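Local coordinates for protein CarG (Serratia, PDB 4O7J) that probably confers intrinsic resistance to carbapenem antibiotics and structurally resembles lysozyme inhibitors, at residues 4-7 against 12-15; 38-43 against 89-94; 52-57 against 112-117; 107-112 against 152-157; 138-141 against 147-150. All blocks are in the same frame, centred on the assembly; numbering follows the deposited sequence. Where two conformers were deposited one is given.

Contact 1: 4-7 against 12-15. With NA (sodium ion), chain C.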
# COMPACT_ATOMS: atom_id res chain seq x y z
N VAL A 4 -17.50 7.89 -7.44
CA VAL A 4 -16.92 7.09 -8.47
C VAL A 4 -17.23 5.61 -8.17
O VAL A 4 -17.11 5.19 -7.03
CB VAL A 4 -15.40 7.33 -8.58
CG1 VAL A 4 -14.81 6.29 -9.51
CG2 VAL A 4 -15.15 8.76 -9.06
N THR A 5 -17.71 4.87 -9.16
CA THR A 5 -18.00 3.43 -8.97
C THR A 5 -16.70 2.72 -9.00
O THR A 5 -16.02 2.77 -10.03
CB THR A 5 -18.86 2.89 -10.14
OG1 THR A 5 -20.04 3.66 -10.22
CG2 THR A 5 -19.25 1.44 -9.95
N LEU A 6 -16.26 2.17 -7.87
CA LEU A 6 -15.02 1.33 -7.90
C LEU A 6 -15.47 -0.14 -7.83
O LEU A 6 -16.35 -0.46 -7.06
CB LEU A 6 -14.08 1.64 -6.74
CG LEU A 6 -13.55 3.08 -6.73
CD1 LEU A 6 -12.78 3.42 -5.46
CD2 LEU A 6 -12.65 3.33 -7.94
N LYS A 7 -14.80 -0.98 -8.61
CA LYS A 7 -14.83 -2.45 -8.45
C LYS A 7 -13.82 -2.87 -7.42
O LYS A 7 -12.84 -2.18 -7.19
CB LYS A 7 -14.44 -3.11 -9.79
N GLN A 12 -8.76 1.00 -13.36
CA GLN A 12 -7.90 1.74 -14.25
C GLN A 12 -8.58 3.12 -14.55
O GLN A 12 -9.56 3.21 -15.29
CB GLN A 12 -7.70 0.87 -15.49
CG GLN A 12 -7.50 -0.63 -15.16
CD GLN A 12 -8.82 -1.46 -14.87
OE1 GLN A 12 -9.97 -0.94 -14.67
NE2 GLN A 12 -8.64 -2.79 -14.85
N LEU A 13 -8.09 4.18 -13.88
CA LEU A 13 -8.70 5.52 -13.92
C LEU A 13 -7.55 6.47 -14.10
O LEU A 13 -6.49 6.26 -13.50
CB LEU A 13 -9.36 5.88 -12.56
CG LEU A 13 -10.45 4.97 -12.07
CD1 LEU A 13 -10.89 5.30 -10.65
CD2 LEU A 13 -11.62 4.96 -13.06
N ASP A 14 -7.78 7.59 -14.80
CA ASP A 14 -6.74 8.55 -15.06
C ASP A 14 -6.86 9.70 -14.05
O ASP A 14 -7.58 10.62 -14.28
CB ASP A 14 -6.79 9.09 -16.48
CG ASP A 14 -5.61 10.02 -16.77
OD1 ASP A 14 -4.66 10.14 -15.95
OD2 ASP A 14 -5.68 10.73 -17.77
N ILE A 15 -6.22 9.53 -12.90
CA ILE A 15 -6.42 10.34 -11.69
C ILE A 15 -5.89 11.74 -11.91
O ILE A 15 -6.46 12.68 -11.38
CB ILE A 15 -5.64 9.70 -10.47
CG1 ILE A 15 -6.28 8.37 -10.03
CG2 ILE A 15 -5.47 10.67 -9.33
CD1 ILE A 15 -7.77 8.44 -9.81
NA NA C . -2.48 9.34 -15.24
O HOH W 1 -0.25 9.33 -15.20
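Leu13, the last residue of strand 9-13, meets Val4 and Leu6 just ahead of the sodium-binding loop, whose Asp-x-Asn-x-Asp-Gly sequence resembles the calcium loops of EF-hand type. The evidence for packing is a short set of methyl contacts, with 79 Å² buried in all. One branch of Leu13 does the touching: its CD1 lies 3.8 Å from Leu6 CD2 and 4.2 Å from Val4 CG1, so this single methyl reaches both Leu6 and Val4. With CG set beside the backbone N (chi1 -59°), Leu13 directs this branch toward 4-7. Leu6 takes nearly the same torsions, yet its side chain crosses that of Leu13 at about a right angle, so the two meet through one methyl each and do not run alongside. Further side chains complete the patch: Tyr89 touches Val4 and Leu13, Val24 touches Leu13, and Leu26 touches Leu6.

One residue on, Asp14 turns to the metal. Its carboxylate swings anti to the backbone N (chi1 -176°), and its two oxygens divide the work: OD2 accepts a hydrogen bond from Gly19 N, which helps fix the group's rotation, while OD1 ligates sodium. Asn16, Asp18, Leu20 through its carbonyl and Asp22 contribute further ligands. In the coordination sphere, Asp14 OD1 stands 2.4 Å from the sodium ion and water 1 stands 2.2 Å from it.

Contact 2: 38-43 against 89-94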
# COMPACT_ATOMS: atom_id res chain seq x y z
N LEU A 38 -11.74 -1.59 4.71
CA LEU A 38 -11.55 -1.27 3.30
C LEU A 38 -10.51 -0.19 3.15
O LEU A 38 -10.42 0.75 3.96
CB LEU A 38 -12.86 -0.79 2.71
CG LEU A 38 -14.00 -1.78 2.60
CD1 LEU A 38 -15.12 -1.10 1.85
CD2 LEU A 38 -13.55 -3.02 1.89
N GLY A 39 -9.70 -0.33 2.12
CA GLY A 39 -8.61 0.55 1.84
C GLY A 39 -8.42 0.88 0.37
O GLY A 39 -8.65 0.01 -0.50
N LEU A 40 -8.06 2.13 0.10
CA LEU A 40 -7.72 2.55 -1.27
C LEU A 40 -6.19 2.79 -1.38
O LEU A 40 -5.61 3.53 -0.55
CB LEU A 40 -8.38 3.89 -1.55
CG LEU A 40 -9.89 3.84 -1.47
CD1 LEU A 40 -10.46 5.25 -1.65
CD2 LEU A 40 -10.46 2.95 -2.55
N THR A 41 -5.60 2.27 -2.42
CA THR A 41 -4.17 2.46 -2.72
C THR A 41 -4.08 3.03 -4.16
O THR A 41 -4.76 2.54 -5.06
CB THR A 41 -3.39 1.13 -2.55
OG1 THR A 41 -3.71 0.50 -1.30
CG2 THR A 41 -1.84 1.41 -2.56
N PHE A 42 -3.31 4.12 -4.34
CA PHE A 42 -3.18 4.88 -5.59
C PHE A 42 -1.81 4.72 -6.21
O PHE A 42 -0.81 4.90 -5.57
CB PHE A 42 -3.46 6.35 -5.38
CG PHE A 42 -4.88 6.65 -4.89
CD1 PHE A 42 -5.14 6.66 -3.54
CD2 PHE A 42 -5.88 6.93 -5.78
CE1 PHE A 42 -6.39 6.88 -3.05
CE2 PHE A 42 -7.16 7.19 -5.32
CZ PHE A 42 -7.42 7.12 -3.95
N PHE A 43 -1.79 4.39 -7.50
CA PHE A 43 -0.57 4.25 -8.24
C PHE A 43 -0.68 5.05 -9.52
O PHE A 43 -1.47 4.66 -10.40
CB PHE A 43 -0.27 2.79 -8.60
CG PHE A 43 -0.19 1.87 -7.42
CD1 PHE A 43 -1.31 1.27 -6.94
CD2 PHE A 43 1.04 1.48 -6.89
CE1 PHE A 43 -1.24 0.41 -5.90
CE2 PHE A 43 1.11 0.63 -5.81
CZ PHE A 43 -0.04 0.11 -5.28
N TYR A 89 -10.35 14.41 -10.34
CA TYR A 89 -10.72 13.59 -9.20
C TYR A 89 -10.40 14.20 -7.87
O TYR A 89 -9.42 14.95 -7.75
CB TYR A 89 -9.98 12.25 -9.28
CG TYR A 89 -10.51 11.32 -10.38
CD1 TYR A 89 -10.05 11.41 -11.68
CD2 TYR A 89 -11.39 10.35 -10.09
CE1 TYR A 89 -10.54 10.55 -12.69
CE2 TYR A 89 -11.88 9.49 -11.06
CZ TYR A 89 -11.44 9.60 -12.38
OH TYR A 89 -11.95 8.68 -13.27
N TYR A 90 -11.23 13.88 -6.88
CA TYR A 90 -11.12 14.41 -5.51
C TYR A 90 -11.31 13.30 -4.54
O TYR A 90 -12.20 12.45 -4.71
CB TYR A 90 -12.17 15.44 -5.25
CG TYR A 90 -12.16 16.55 -6.25
CD1 TYR A 90 -11.30 17.65 -6.10
CD2 TYR A 90 -12.92 16.46 -7.40
CE1 TYR A 90 -11.28 18.64 -7.04
CE2 TYR A 90 -12.90 17.49 -8.33
CZ TYR A 90 -12.08 18.54 -8.14
OH TYR A 90 -11.98 19.57 -9.06
N LEU A 91 -10.39 13.19 -3.65
CA LEU A 91 -10.48 12.24 -2.56
C LEU A 91 -11.05 12.96 -1.34
O LEU A 91 -10.53 14.00 -0.95
CB LEU A 91 -9.11 11.69 -2.27
CG LEU A 91 -9.10 10.63 -1.16
CD1 LEU A 91 -9.95 9.39 -1.46
CD2 LEU A 91 -7.66 10.25 -0.92
N VAL A 92 -12.07 12.40 -0.72
CA VAL A 92 -12.78 13.01 0.37
C VAL A 92 -12.80 12.10 1.58
O VAL A 92 -13.32 10.98 1.53
CB VAL A 92 -14.19 13.40 -0.01
CG1 VAL A 92 -14.82 14.20 1.15
CG2 VAL A 92 -14.15 14.25 -1.28
N THR A 93 -12.16 12.57 2.64
CA THR A 93 -12.09 11.83 3.90
C THR A 93 -13.21 12.34 4.78
O THR A 93 -13.27 13.55 5.06
CB THR A 93 -10.71 11.94 4.60
OG1 THR A 93 -9.71 11.39 3.75
CG2 THR A 93 -10.69 11.17 5.93
N ALA A 94 -14.09 11.44 5.22
CA ALA A 94 -15.09 11.79 6.25
C ALA A 94 -14.59 11.29 7.59
O ALA A 94 -14.24 10.07 7.75
CB ALA A 94 -16.37 11.14 5.92
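Leu91 reaches from strand 88-96 to Leu40 and Phe42 of strand 37-45, and it can be followed outward atom by atom. CB points toward the other strand but remains more than 4.5 Å from every atom of 38-43. From there the chain continues with CG anti to the backbone N (chi1 -178°), and CG too acts as a stem, falling short of contact distance. The fork makes the contacts. Leu91 CD1 is shared, lying 4.2 Å from both Leu40 CD1 and Phe42 CZ, while Leu91 CD2 meets Phe42 CE1, also at 4.2 Å. The two leucines come from facing strands and slide past each other in opposite directions, touching at single methyls. The phenylalanine is met obliquely, so its contact with CD2 is simple apolar packing without a stack.

Both partners are kept in place by neighbours. Phe42 makes an edge-to-face pair with Trp128 and packs on Val24, Met54 and Leu82. Leu40 rests on Leu6 and Leu26. The wide spacing also has a structural reading: the nearest backbones, at Leu40 CA and Leu91 CA, are 10.2 Å apart, too far for backbone pairing and about the separation of two packed sheets. Residues flanking the contacting ones turn elsewhere, with Val92 packing on Leu109 and Ile111, and Thr41 and Phe43 packing on Ile53 and Ala27 of the second subunit. The centre of the contact lies about 2 Å from the centre of the chain, as expected for the hydrophobic core between the two antiparallel sheets of a beta sandwich.

Contact 3: 52-57 against 112-117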
# COMPACT_ATOMS: atom_id res chain seq x y z
N SER A 52 4.06 4.98 -9.71
CA SER A 52 4.48 5.73 -8.56
C SER A 52 3.38 5.62 -7.47
O SER A 52 2.21 6.07 -7.67
CB SER A 52 4.68 7.14 -9.03
OG SER A 52 5.30 7.99 -8.07
N ILE A 53 3.69 5.04 -6.34
CA ILE A 53 2.71 4.85 -5.28
C ILE A 53 2.54 6.16 -4.51
O ILE A 53 3.51 6.77 -4.07
CB ILE A 53 3.05 3.61 -4.40
CG1 ILE A 53 1.91 3.33 -3.39
CG2 ILE A 53 4.36 3.79 -3.64
CD1 ILE A 53 2.09 2.07 -2.54
N MET A 54 1.31 6.64 -4.39
CA MET A 54 1.03 7.85 -3.70
C MET A 54 0.97 7.63 -2.16
O MET A 54 0.36 6.69 -1.70
CB MET A 54 -0.31 8.46 -4.18
CG MET A 54 -0.31 8.85 -5.62
SD MET A 54 -1.90 9.58 -6.08
CE MET A 54 -1.77 11.15 -5.23
N PRO A 55 1.65 8.51 -1.38
CA PRO A 55 1.49 8.51 0.07
C PRO A 55 0.11 8.94 0.56
O PRO A 55 -0.68 9.61 -0.18
CB PRO A 55 2.61 9.50 0.55
CG PRO A 55 2.75 10.46 -0.57
CD PRO A 55 2.47 9.65 -1.85
N VAL A 56 -0.19 8.51 1.77
CA VAL A 56 -1.35 9.01 2.50
C VAL A 56 -0.86 10.37 3.06
O VAL A 56 0.22 10.45 3.66
CB VAL A 56 -1.78 8.07 3.62
CG1 VAL A 56 -2.85 8.72 4.49
CG2 VAL A 56 -2.30 6.75 3.01
N THR A 57 -1.68 11.41 2.92
CA THR A 57 -1.27 12.75 3.33
C THR A 57 -1.12 12.85 4.83
O THR A 57 -1.93 12.32 5.56
CB THR A 57 -2.31 13.77 2.85
OG1 THR A 57 -2.61 13.44 1.52
CG2 THR A 57 -1.77 15.17 2.88
N TYR A 112 -9.35 16.46 -0.86
CA TYR A 112 -8.00 16.48 -1.40
C TYR A 112 -8.05 16.52 -2.91
O TYR A 112 -8.90 15.88 -3.53
CB TYR A 112 -7.23 15.23 -1.04
CG TYR A 112 -6.95 15.02 0.41
CD1 TYR A 112 -5.83 15.63 1.01
CD2 TYR A 112 -7.82 14.33 1.20
CE1 TYR A 112 -5.59 15.46 2.37
CE2 TYR A 112 -7.61 14.16 2.55
CZ TYR A 112 -6.49 14.73 3.13
OH TYR A 112 -6.27 14.56 4.44
N ARG A 113 -7.14 17.29 -3.50
CA ARG A 113 -7.02 17.33 -4.93
C ARG A 113 -5.64 16.78 -5.29
O ARG A 113 -4.67 16.80 -4.47
CB ARG A 113 -7.20 18.79 -5.42
CG ARG A 113 -6.01 19.62 -5.05
CD ARG A 113 -6.02 21.04 -5.55
NE ARG A 113 -4.65 21.55 -5.41
CZ ARG A 113 -4.10 21.94 -4.26
NH1 ARG A 113 -4.79 21.93 -3.11
NH2 ARG A 113 -2.83 22.37 -4.29
N PHE A 114 -5.52 16.35 -6.53
CA PHE A 114 -4.28 15.81 -7.02
C PHE A 114 -3.23 16.90 -7.23
O PHE A 114 -3.53 17.92 -7.87
CB PHE A 114 -4.52 15.08 -8.29
CG PHE A 114 -3.34 14.36 -8.75
CD1 PHE A 114 -2.40 14.98 -9.57
CD2 PHE A 114 -3.12 13.06 -8.31
CE1 PHE A 114 -1.25 14.30 -9.96
CE2 PHE A 114 -2.02 12.38 -8.70
CZ PHE A 114 -1.07 12.99 -9.52
N LYS A 115 -2.02 16.66 -6.76
CA LYS A 115 -0.93 17.68 -6.86
C LYS A 115 0.41 17.05 -7.25
O LYS A 115 0.89 16.06 -6.64
CB LYS A 115 -0.78 18.44 -5.57
CG LYS A 115 0.34 19.50 -5.58
CD LYS A 115 0.42 20.31 -4.33
CE LYS A 115 1.26 21.56 -4.60
NZ LYS A 115 1.76 22.12 -3.32
N VAL A 116 1.00 17.59 -8.31
CA VAL A 116 2.35 17.18 -8.74
C VAL A 116 3.40 18.18 -8.31
O VAL A 116 3.18 19.40 -8.47
CB VAL A 116 2.41 17.05 -10.25
CG1 VAL A 116 3.74 16.43 -10.70
CG2 VAL A 116 1.28 16.20 -10.71
N SER A 117 4.51 17.71 -7.74
CA SER A 117 5.55 18.61 -7.18
C SER A 117 6.85 18.13 -7.81
O SER A 117 7.46 17.20 -7.35
CB SER A 117 5.59 18.58 -5.65
OG SER A 117 4.36 18.98 -5.02
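Met54 and Thr57 each press on an aromatic ring of strand 107-116, giving two separate points of contact. At the first, Met54 reaches Phe114 with both terminal atoms: CE is 3.7 Å from Phe114 CE2, and SD is 3.8 Å from that same CE2. The sulfur stands 5.1 Å from the centroid of the Phe114 ring and 76° off its normal, which identifies a Met-aromatic contact at the ring edge. A bend at the last torsion (chi3 71°) folds the methyl back against the CD2-CE2 side of the ring. At the second point, Tyr112 CE1 is met by Thr57 CB at 3.7 Å and by Thr57 OG1, also at 3.7 Å, with the methyl CG2 slightly farther away. The hydroxyl's polar partner is not the ring: OG1 is hydrogen-bonded to Trp128 O, and this anchors the threonine's rotation.

The next shell holds the rings themselves. Tyr112 is paired edge-to-face with Trp64, which also touches Thr57. Phe114 is backed by Ile44, Ile15 and Asn16, the last a ligand of the bound sodium, so the ring sits beside the metal loop. Met54 is flanked by Phe42, Ile44 and Trp128.

Farther out, the segment 52-57 borders the second subunit, where Ser52 OG is hydrogen-bonded to Asp30 OD2 of that chain and Pro55 packs on its Phe29. Within the chain, the contact joins strand 51-53 and the loop after it, alongside strand 37-45, to strand 107-116, which runs between strands 88-96 and 126-135.

Contact 4: 107-112 against 152-157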
# COMPACT_ATOMS: atom_id res chain seq x y z
N VAL A 107 -19.16 15.51 11.86
CA VAL A 107 -18.33 14.82 10.91
C VAL A 107 -17.69 15.92 10.09
O VAL A 107 -18.41 16.84 9.63
CB VAL A 107 -19.12 13.84 9.96
CG1 VAL A 107 -18.16 13.28 8.92
CG2 VAL A 107 -19.83 12.74 10.70
N SER A 108 -16.37 15.85 9.87
CA SER A 108 -15.66 16.70 8.94
C SER A 108 -15.42 16.02 7.62
O SER A 108 -15.24 14.79 7.57
CB SER A 108 -14.29 17.17 9.46
OG SER A 108 -13.42 16.14 9.72
N LEU A 109 -15.35 16.85 6.56
CA LEU A 109 -15.04 16.36 5.21
C LEU A 109 -13.87 17.07 4.70
O LEU A 109 -13.93 18.30 4.59
CB LEU A 109 -16.23 16.53 4.29
CG LEU A 109 -17.51 15.73 4.56
CD1 LEU A 109 -18.69 16.42 3.90
CD2 LEU A 109 -17.40 14.25 4.16
N THR A 110 -12.76 16.31 4.51
CA THR A 110 -11.48 16.87 4.04
C THR A 110 -11.40 16.47 2.58
O THR A 110 -11.51 15.29 2.23
CB THR A 110 -10.28 16.36 4.80
OG1 THR A 110 -10.54 16.58 6.17
CG2 THR A 110 -9.01 17.06 4.36
N ILE A 111 -11.31 17.48 1.73
CA ILE A 111 -11.26 17.36 0.29
C ILE A 111 -9.83 17.48 -0.15
O ILE A 111 -9.14 18.53 0.10
CB ILE A 111 -12.05 18.53 -0.38
CG1 ILE A 111 -13.44 18.74 0.24
CG2 ILE A 111 -12.07 18.37 -1.89
CD1 ILE A 111 -14.37 17.60 0.06
N TYR A 112 -9.35 16.46 -0.86
CA TYR A 112 -8.00 16.48 -1.40
C TYR A 112 -8.05 16.52 -2.91
O TYR A 112 -8.90 15.88 -3.53
CB TYR A 112 -7.23 15.23 -1.04
CG TYR A 112 -6.95 15.02 0.41
CD1 TYR A 112 -5.83 15.63 1.01
CD2 TYR A 112 -7.82 14.33 1.20
CE1 TYR A 112 -5.59 15.46 2.37
CE2 TYR A 112 -7.61 14.16 2.55
CZ TYR A 112 -6.49 14.73 3.13
OH TYR A 112 -6.27 14.56 4.44
N GLU A 152 -20.75 19.48 -6.04
CA GLU A 152 -19.80 20.14 -6.89
C GLU A 152 -19.11 21.33 -6.22
O GLU A 152 -17.85 21.53 -6.32
CB GLU A 152 -20.48 20.46 -8.27
CG GLU A 152 -21.94 20.96 -8.28
CD GLU A 152 -23.04 20.11 -7.55
OE1 GLU A 152 -22.98 18.85 -7.46
OE2 GLU A 152 -24.03 20.76 -7.08
N ALA A 153 -19.90 22.15 -5.51
CA ALA A 153 -19.37 23.38 -4.95
C ALA A 153 -18.41 23.13 -3.79
O ALA A 153 -17.53 23.90 -3.54
CB ALA A 153 -20.53 24.28 -4.46
N MET A 154 -18.63 22.07 -3.08
CA MET A 154 -17.73 21.66 -2.01
C MET A 154 -16.39 21.21 -2.57
O MET A 154 -15.38 21.41 -1.94
CB MET A 154 -18.41 20.56 -1.18
CG MET A 154 -17.61 20.14 0.04
SD MET A 154 -18.25 18.68 0.81
CE MET A 154 -19.85 19.31 1.34
N LEU A 155 -16.38 20.58 -3.75
CA LEU A 155 -15.17 19.94 -4.25
C LEU A 155 -14.22 20.88 -4.95
O LEU A 155 -13.01 20.80 -4.74
CB LEU A 155 -15.49 18.75 -5.15
CG LEU A 155 -16.29 17.64 -4.47
CD1 LEU A 155 -16.64 16.59 -5.48
CD2 LEU A 155 -15.51 17.02 -3.31
N THR A 156 -14.72 21.82 -5.72
CA THR A 156 -13.82 22.61 -6.59
C THR A 156 -13.36 23.92 -5.92
O THR A 156 -14.09 24.50 -5.14
CB THR A 156 -14.49 22.84 -7.95
OG1 THR A 156 -15.62 23.68 -7.78
CG2 THR A 156 -14.98 21.53 -8.53
N ARG A 157 -12.13 24.36 -6.20
CA ARG A 157 -11.52 25.48 -5.45
C ARG A 157 -12.17 26.83 -5.82
O ARG A 157 -12.46 27.63 -4.93
CB ARG A 157 -10.00 25.62 -5.68
CG ARG A 157 -9.09 24.48 -5.21
CD ARG A 157 -8.49 23.67 -6.38
NE ARG A 157 -9.50 22.95 -7.17
CZ ARG A 157 -9.23 22.17 -8.20
NH1 ARG A 157 -10.23 21.59 -8.84
NH2 ARG A 157 -7.98 21.93 -8.58
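A single-turn C-terminal helix, 152-155, lies on the four-stranded antiparallel sheet and sets Met154 and Leu155 against Leu109 and Ile111 of strand 107-116. Ile111 is the middle of the contact. Its CD1 packs on Leu155 CD2 at 3.6 Å and lies 4.1 Å from Met154 SD, so the tip of the isoleucine touches both helix residues at once. The other branch helps: Ile111 CG2 is 4.0 Å from Leu155 CD2 and 3.9 Å from Leu155 O, which brings the helix backbone close to the strand as well. That closeness is borne out by a separation of 6.5 Å between Ile111 CA and Leu155 CA.

Met154 leaves the helix with CG anti to the backbone N (chi1 -175°), then bends at its last torsion (chi3 -65°). This carries its end along to Leu109, whose CD1 lies 3.9 Å from Met154 SD and 4.0 Å from Met154 CE. In each of the three side-chain pairs the chains cross at about a right angle, so contact falls on tips and branches and not along whole side chains. Between side chains the packing is apolar, though the carbonyl oxygens of Met154 and Leu155 also come close to the isoleucine; the helix start is tied by a bond from Met154 N to Asp151 OD1.

Tyr112, next along the strand, leaves the backbone away from the helix, and its ring pairs edge-to-face with Trp64. On the helix's own face, 152-155 and the residue after it reach across several strands: Met154 touches Val134 of strand 126-135, Thr156 touches Tyr90 of strand 88-96, and Leu155 touches Phe83 and Ile85 of strand 78-85.

Contact 5: 138-141 against 147-150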
# COMPACT_ATOMS: atom_id res chain seq x y z
N ARG A 138 -25.15 18.22 9.33
CA ARG A 138 -25.90 17.36 10.16
C ARG A 138 -24.90 16.49 10.93
O ARG A 138 -23.75 16.31 10.50
CB ARG A 138 -26.75 16.53 9.21
CG ARG A 138 -27.76 15.66 9.84
CD ARG A 138 -28.67 15.05 8.79
NE ARG A 138 -29.91 14.63 9.43
CZ ARG A 138 -30.90 15.46 9.76
NH1 ARG A 138 -30.83 16.77 9.49
NH2 ARG A 138 -31.99 14.98 10.37
N SER A 139 -25.34 16.03 12.09
CA SER A 139 -24.59 15.07 12.88
C SER A 139 -25.04 13.63 12.51
O SER A 139 -26.20 13.41 12.10
CB SER A 139 -24.79 15.38 14.35
OG SER A 139 -26.14 15.11 14.68
N TYR A 140 -24.10 12.68 12.55
CA TYR A 140 -24.31 11.33 11.99
C TYR A 140 -23.70 10.29 12.91
O TYR A 140 -22.72 10.56 13.60
CB TYR A 140 -23.62 11.17 10.61
CG TYR A 140 -24.15 12.06 9.51
CD1 TYR A 140 -25.35 11.76 8.87
CD2 TYR A 140 -23.49 13.20 9.15
CE1 TYR A 140 -25.85 12.56 7.82
CE2 TYR A 140 -23.95 13.99 8.12
CZ TYR A 140 -25.14 13.68 7.48
OH TYR A 140 -25.58 14.50 6.49
N GLN A 141 -24.25 9.10 12.86
CA GLN A 141 -23.71 7.96 13.54
C GLN A 141 -22.42 7.43 12.82
O GLN A 141 -21.49 7.06 13.51
CB GLN A 141 -24.72 6.84 13.61
CG GLN A 141 -24.24 5.58 14.32
CD GLN A 141 -23.94 5.82 15.76
OE1 GLN A 141 -24.84 6.19 16.49
NE2 GLN A 141 -22.65 5.62 16.20
N TYR A 147 -21.34 11.76 3.33
CA TYR A 147 -21.03 11.90 1.86
C TYR A 147 -22.31 12.31 1.12
O TYR A 147 -22.26 12.81 0.00
CB TYR A 147 -20.50 10.59 1.24
CG TYR A 147 -19.10 10.26 1.65
CD1 TYR A 147 -18.08 11.16 1.44
CD2 TYR A 147 -18.78 9.08 2.22
CE1 TYR A 147 -16.82 10.93 1.87
CE2 TYR A 147 -17.51 8.82 2.62
CZ TYR A 147 -16.51 9.76 2.43
OH TYR A 147 -15.23 9.43 2.78
N GLN A 148 -23.45 12.13 1.76
CA GLN A 148 -24.73 12.62 1.16
C GLN A 148 -24.71 14.14 0.98
O GLN A 148 -25.47 14.67 0.17
CB GLN A 148 -25.88 12.20 2.08
CG GLN A 148 -25.90 10.66 2.31
CD GLN A 148 -26.62 10.08 3.55
OE1 GLN A 148 -26.82 10.75 4.57
NE2 GLN A 148 -26.98 8.78 3.46
N GLU A 149 -23.87 14.88 1.73
CA GLU A 149 -23.79 16.32 1.58
C GLU A 149 -22.76 16.77 0.51
O GLU A 149 -22.61 17.96 0.27
CB GLU A 149 -23.42 17.00 2.92
CG GLU A 149 -24.35 16.59 4.06
CD GLU A 149 -24.15 17.40 5.37
OE1 GLU A 149 -23.53 18.46 5.33
OE2 GLU A 149 -24.60 16.90 6.45
N VAL A 150 -22.01 15.85 -0.06
CA VAL A 150 -20.96 16.31 -0.95
C VAL A 150 -21.58 16.80 -2.27
O VAL A 150 -22.49 16.20 -2.80
CB VAL A 150 -19.85 15.31 -1.20
CG1 VAL A 150 -19.08 15.05 0.06
CG2 VAL A 150 -20.39 14.06 -1.80
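The ring of Tyr140 and the carboxylate of Glu149 meet edge-on: Glu149 OE2 lies near the ring plane at the hydroxyl end, and the two planes are turned 53° apart. Nothing from 147-150 stacks on either face of the ring. The amide of Gln148 approaches obliquely, with its OE1 3.8 Å from Tyr140 CE1, a packing distance without a hydrogen bond.

OE2 carries the polar part of the contact because it accepts twice. Tyr140 OH donates over a short 2.6 Å to Glu149 OE2, using the anti lone pair, on the side away from the other carboxylate oxygen. Arg138 N donates over 3.2 Å to Glu149 OE2 through the syn lone pair; the N-H...O angle is 139°, well short of straight.

These bonds clasp the long loop between strand 126-135 and helix 152-155, fastening its beginning to the 3-10 segment that runs through 147-149. Glu149 reaches across because its chain is extended beyond CG. Its second oxygen, OE1, is held by Gln137 N, so two successive backbone amides and a phenol fix the rotation of the carboxylate, and they would probably stabilise its negative charge.

The charged end of Arg138 takes no such part. Its CB lies 3.5 Å from Glu149 OE2, but the extended chain leads away, leaving Arg138 NE 6.5 Å from Glu149 OE2. Behind the clasp, Tyr140 packs on Val107, and Tyr147 sends its OH to Val92 O.

From the N terminus, contact 1 closes first, a short loop ending at the sodium site. Contact 2 opens next and crosses contact 3, their segments alternating along the chain. Both tie the sheet containing strand 37-45 to the one containing strands 88-96 and 107-116, and both border the second subunit. Contact 1 joins this core where Leu6 meets Leu40 and Ile15 meets Phe114. Contact 3 also crosses contact 4, their segments on strand 107-116 overlapping at Tyr112. Contact 4 brings the C-terminal helix onto the four-stranded sheet, and contact 5 is nested inside its loop, touching it through Leu109 and Val150. Contacts 3 and 5 lie about 25 Å apart, centre to centre.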